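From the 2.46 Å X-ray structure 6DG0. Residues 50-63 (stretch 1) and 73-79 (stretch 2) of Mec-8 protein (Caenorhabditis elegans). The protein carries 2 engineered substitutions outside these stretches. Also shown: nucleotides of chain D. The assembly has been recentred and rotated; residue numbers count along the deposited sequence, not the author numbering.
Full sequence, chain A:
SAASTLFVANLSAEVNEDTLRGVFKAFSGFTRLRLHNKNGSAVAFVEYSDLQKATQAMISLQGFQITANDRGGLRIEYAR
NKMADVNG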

# COMPACT_ATOMS: atom_id res chain seq x y z
N ASP A 50 -9.12 -6.14 -8.38
CA ASP A 50 -10.09 -5.21 -8.97
C ASP A 50 -10.29 -4.01 -8.05
O ASP A 50 -9.78 -3.97 -6.94
CB ASP A 50 -11.43 -5.93 -9.25
CG ASP A 50 -12.09 -6.47 -7.99
OD1 ASP A 50 -12.29 -5.72 -7.02
OD2 ASP A 50 -12.43 -7.68 -7.98
N LEU A 51 -11.04 -3.01 -8.54
CA LEU A 51 -11.28 -1.79 -7.79
C LEU A 51 -11.96 -2.02 -6.44
O LEU A 51 -11.56 -1.45 -5.43
CB LEU A 51 -12.14 -0.82 -8.62
CG LEU A 51 -12.44 0.51 -7.92
CD1 LEU A 51 -11.15 1.23 -7.58
CD2 LEU A 51 -13.34 1.38 -8.79
N GLN A 52 -12.98 -2.88 -6.43
CA GLN A 52 -13.78 -3.11 -5.23
C GLN A 52 -12.95 -3.67 -4.07
O GLN A 52 -13.19 -3.35 -2.91
CB GLN A 52 -14.95 -4.05 -5.52
CG GLN A 52 -16.00 -3.52 -6.50
CD GLN A 52 -15.48 -3.37 -7.92
OE1 GLN A 52 -14.55 -4.07 -8.33
NE2 GLN A 52 -16.07 -2.46 -8.67
N LYS A 53 -11.97 -4.50 -4.40
CA LYS A 53 -11.11 -5.09 -3.37
C LYS A 53 -10.07 -4.08 -2.91
O LYS A 53 -9.66 -4.09 -1.75
CB LYS A 53 -10.43 -6.35 -3.89
CG LYS A 53 -11.39 -7.46 -4.32
CD LYS A 53 -12.17 -8.01 -3.13
CE LYS A 53 -13.08 -9.14 -3.57
NZ LYS A 53 -12.31 -10.28 -4.15
N ALA A 54 -9.65 -3.20 -3.82
CA ALA A 54 -8.71 -2.13 -3.49
C ALA A 54 -9.36 -1.11 -2.56
O ALA A 54 -8.76 -0.68 -1.58
CB ALA A 54 -8.21 -1.46 -4.75
N THR A 55 -10.59 -0.71 -2.90
CA THR A 55 -11.36 0.22 -2.09
C THR A 55 -11.60 -0.36 -0.70
O THR A 55 -11.43 0.31 0.31
CB THR A 55 -12.70 0.57 -2.74
OG1 THR A 55 -12.47 1.17 -4.02
CG2 THR A 55 -13.49 1.53 -1.88
N GLN A 56 -11.99 -1.63 -0.68
CA GLN A 56 -12.28 -2.35 0.56
C GLN A 56 -11.07 -2.37 1.48
O GLN A 56 -11.19 -2.17 2.69
CB GLN A 56 -12.72 -3.78 0.23
CG GLN A 56 -12.97 -4.69 1.41
CD GLN A 56 -13.37 -6.08 0.97
OE1 GLN A 56 -14.08 -6.24 -0.02
NE2 GLN A 56 -12.93 -7.09 1.71
N ALA A 57 -9.89 -2.61 0.90
CA ALA A 57 -8.64 -2.64 1.65
C ALA A 57 -8.17 -1.25 2.08
O ALA A 57 -7.62 -1.09 3.17
CB ALA A 57 -7.56 -3.33 0.83
N MET A 58 -8.40 -0.25 1.23
CA MET A 58 -7.96 1.11 1.55
C MET A 58 -8.72 1.66 2.76
O MET A 58 -8.12 2.22 3.67
CB MET A 58 -8.15 2.04 0.35
CG MET A 58 -7.83 3.50 0.66
SD MET A 58 -7.88 4.59 -0.77
CE MET A 58 -9.63 4.52 -1.15
N ILE A 59 -10.04 1.50 2.74
CA ILE A 59 -10.89 1.92 3.85
C ILE A 59 -10.50 1.21 5.14
O ILE A 59 -10.40 1.83 6.20
CB ILE A 59 -12.39 1.66 3.54
CG1 ILE A 59 -12.99 2.84 2.77
CG2 ILE A 59 -13.18 1.55 4.82
CD1 ILE A 59 -12.44 3.05 1.37
N SER A 60 -10.25 -0.10 5.05
CA SER A 60 -9.94 -0.91 6.22
C SER A 60 -8.57 -0.61 6.84
O SER A 60 -8.42 -0.63 8.06
CB SER A 60 -10.01 -2.39 5.85
OG SER A 60 -11.33 -2.78 5.51
N LEU A 61 -7.59 -0.32 5.99
CA LEU A 61 -6.22 -0.11 6.46
C LEU A 61 -5.87 1.36 6.61
O LEU A 61 -4.72 1.71 6.89
CB LEU A 61 -5.22 -0.78 5.51
CG LEU A 61 -5.20 -2.31 5.58
CD1 LEU A 61 -4.32 -2.89 4.49
CD2 LEU A 61 -4.74 -2.76 6.96
N GLN A 62 -6.85 2.23 6.39
CA GLN A 62 -6.64 3.66 6.52
C GLN A 62 -6.25 4.00 7.95
O GLN A 62 -7.02 3.78 8.89
CB GLN A 62 -7.89 4.43 6.10
CG GLN A 62 -7.66 5.92 5.90
CD GLN A 62 -6.77 6.21 4.71
OE1 GLN A 62 -5.56 6.38 4.84
NE2 GLN A 62 -7.37 6.26 3.52
N GLY A 63 -5.05 4.55 8.12
CA GLY A 63 -4.56 4.90 9.44
C GLY A 63 -4.03 3.69 10.19
O GLY A 63 -3.93 3.71 11.42
N GLY A 73 -1.00 7.12 11.46
CA GLY A 73 -0.86 5.79 10.90
C GLY A 73 -0.72 5.90 9.40
O GLY A 73 -0.45 6.99 8.89
N LEU A 74 -0.93 4.80 8.69
CA LEU A 74 -0.73 4.78 7.25
C LEU A 74 -1.71 5.70 6.52
O LEU A 74 -2.90 5.73 6.83
CB LEU A 74 -0.88 3.36 6.72
CG LEU A 74 0.20 2.35 7.10
CD1 LEU A 74 -0.04 1.02 6.40
CD2 LEU A 74 1.60 2.89 6.80
N ARG A 75 -1.20 6.45 5.54
CA ARG A 75 -2.06 7.28 4.70
C ARG A 75 -2.15 6.68 3.31
O ARG A 75 -1.16 6.62 2.58
CB ARG A 75 -1.56 8.72 4.64
CG ARG A 75 -1.62 9.46 5.97
CD ARG A 75 -1.17 10.91 5.84
NE ARG A 75 0.15 11.05 5.23
CZ ARG A 75 1.29 11.08 5.91
NH1 ARG A 75 1.28 11.00 7.23
NH2 ARG A 75 2.44 11.22 5.27
N ILE A 76 -3.35 6.23 2.94
CA ILE A 76 -3.56 5.53 1.68
C ILE A 76 -4.48 6.28 0.73
O ILE A 76 -5.54 6.77 1.12
CB ILE A 76 -4.14 4.12 1.93
CG1 ILE A 76 -3.33 3.39 3.00
CG2 ILE A 76 -4.19 3.33 0.63
CD1 ILE A 76 -3.84 1.98 3.29
N GLU A 77 -4.07 6.36 -0.53
CA GLU A 77 -4.88 6.95 -1.59
C GLU A 77 -4.95 6.00 -2.78
O GLU A 77 -4.17 5.05 -2.86
CB GLU A 77 -4.31 8.30 -2.04
CG GLU A 77 -4.08 9.30 -0.94
CD GLU A 77 -3.38 10.55 -1.44
OE1 GLU A 77 -3.10 10.63 -2.66
OE2 GLU A 77 -3.10 11.45 -0.62
N TYR A 78 -5.88 6.26 -3.69
CA TYR A 78 -5.83 5.62 -5.00
C TYR A 78 -4.60 6.13 -5.74
O TYR A 78 -4.34 7.33 -5.74
CB TYR A 78 -7.09 5.90 -5.82
CG TYR A 78 -8.36 5.27 -5.31
CD1 TYR A 78 -8.54 3.89 -5.34
CD2 TYR A 78 -9.41 6.05 -4.84
CE1 TYR A 78 -9.72 3.31 -4.89
CE2 TYR A 78 -10.59 5.48 -4.39
CZ TYR A 78 -10.73 4.11 -4.42
OH TYR A 78 -11.90 3.54 -3.97
N ALA A 79 -3.85 5.23 -6.36
CA ALA A 79 -2.70 5.64 -7.16
C ALA A 79 -3.20 6.37 -8.41
O ALA A 79 -4.30 6.10 -8.89
CB ALA A 79 -1.85 4.44 -7.54
P DG D 2 0.98 16.85 -2.90
OP1 DG D 2 1.59 17.88 -3.77
OP2 DG D 2 -0.27 16.18 -3.32
O5' DG D 2 2.10 15.74 -2.64
C5' DG D 2 3.45 16.15 -2.44
C4' DG D 2 4.30 14.99 -1.98
O4' DG D 2 3.97 14.69 -0.62
C3' DG D 2 4.05 13.69 -2.73
O3' DG D 2 4.86 13.64 -3.90
C2' DG D 2 4.45 12.62 -1.70
C1' DG D 2 4.32 13.35 -0.35
N9 DG D 2 3.30 12.79 0.54
C8 DG D 2 3.47 12.44 1.86
N7 DG D 2 2.39 11.97 2.42
C5 DG D 2 1.43 12.02 1.41
C6 DG D 2 0.07 11.65 1.42
O6 DG D 2 -0.59 11.18 2.37
N1 DG D 2 -0.54 11.86 0.19
C2 DG D 2 0.09 12.37 -0.92
N2 DG D 2 -0.66 12.50 -2.02
N3 DG D 2 1.37 12.73 -0.95
C4 DG D 2 1.98 12.53 0.25
O5' DA D 1 -2.62 17.00 0.81
C5' DA D 1 -1.81 18.09 1.24
C4' DA D 1 -0.45 18.07 0.55
O4' DA D 1 0.57 17.69 1.50
C3' DA D 1 -0.29 17.08 -0.59
O3' DA D 1 0.74 17.54 -1.47
C2' DA D 1 0.10 15.80 0.15
C1' DA D 1 0.88 16.32 1.36
N9 DA D 1 0.50 15.69 2.62
C8 DA D 1 -0.78 15.44 3.06
N7 DA D 1 -0.83 14.89 4.25
C5 DA D 1 0.50 14.78 4.63
C6 DA D 1 1.11 14.28 5.79
N6 DA D 1 0.42 13.77 6.82
N1 DA D 1 2.46 14.31 5.85
C2 DA D 1 3.14 14.81 4.81
N3 DA D 1 2.67 15.32 3.67
C4 DA D 1 1.33 15.27 3.64
P DC D 3 4.26 13.04 -5.27
OP1 DC D 3 5.32 13.14 -6.30
OP2 DC D 3 2.95 13.69 -5.50
O5' DC D 3 3.99 11.50 -4.94
C5' DC D 3 5.09 10.60 -4.77
C4' DC D 3 5.00 9.43 -5.73
O4' DC D 3 3.77 8.70 -5.49
C3' DC D 3 4.98 9.80 -7.21
O3' DC D 3 5.62 8.78 -7.97
C2' DC D 3 3.49 9.86 -7.52
C1' DC D 3 2.95 8.74 -6.64
N1 DC D 3 1.54 8.96 -6.20
C2 DC D 3 0.50 8.30 -6.86
O2 DC D 3 0.77 7.55 -7.81
N3 DC D 3 -0.77 8.51 -6.45
C4 DC D 3 -1.02 9.33 -5.43
N4 DC D 3 -2.29 9.50 -5.06
C5 DC D 3 0.03 10.01 -4.74
C6 DC D 3 1.28 9.80 -5.16

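A helix in residues 50-63, capped at its start by Asp50, whose OD1 accepts from Lys53 N (2.9 Å), runs nearly antiparallel to strand 75-78, their axes inclined at 158° and 8.5 Å apart at closest approach. Gly73 lies beside Gly63, with 3.7 Å from Gly73 CA to Gly63 O; an ideal CB on Gly73 would fall 2.2 Å from that oxygen, a clash, and the positive phi of both residues also favours glycine. Leu74 O accepts from Gly63 N (2.8 Å). Arg75 turns its CB away from the helix and bonds the guanine of DG2, NE to O6 (3.0 Å) and NH2 to N7 (2.9 Å). Ile76 points toward the helix: its CG2 meets Met58 CG at 3.6 Å and its CD1 meets Leu61 CB at 3.8 Å. Its backbone is read by the Gln62 amide, which acts like a peptide group, OE1 accepting from Ile76 N (2.9 Å) and NE2 donating to Ile76 O (3.1 Å). Glu77, again directed away, accepts from DG2 N1 at OE2 (2.7 Å) and from DC3 N4 at OE1 (2.8 Å). Tyr78 receives Met58 over one ring face, SD 4.4 Å from the ring centroid and nearly on its normal, while its OH makes a very short hydrogen bond with Thr55 OG1 (2.4 Å). Leu51 CD1 adds an apolar contact to Tyr78 CE1 (3.7 Å).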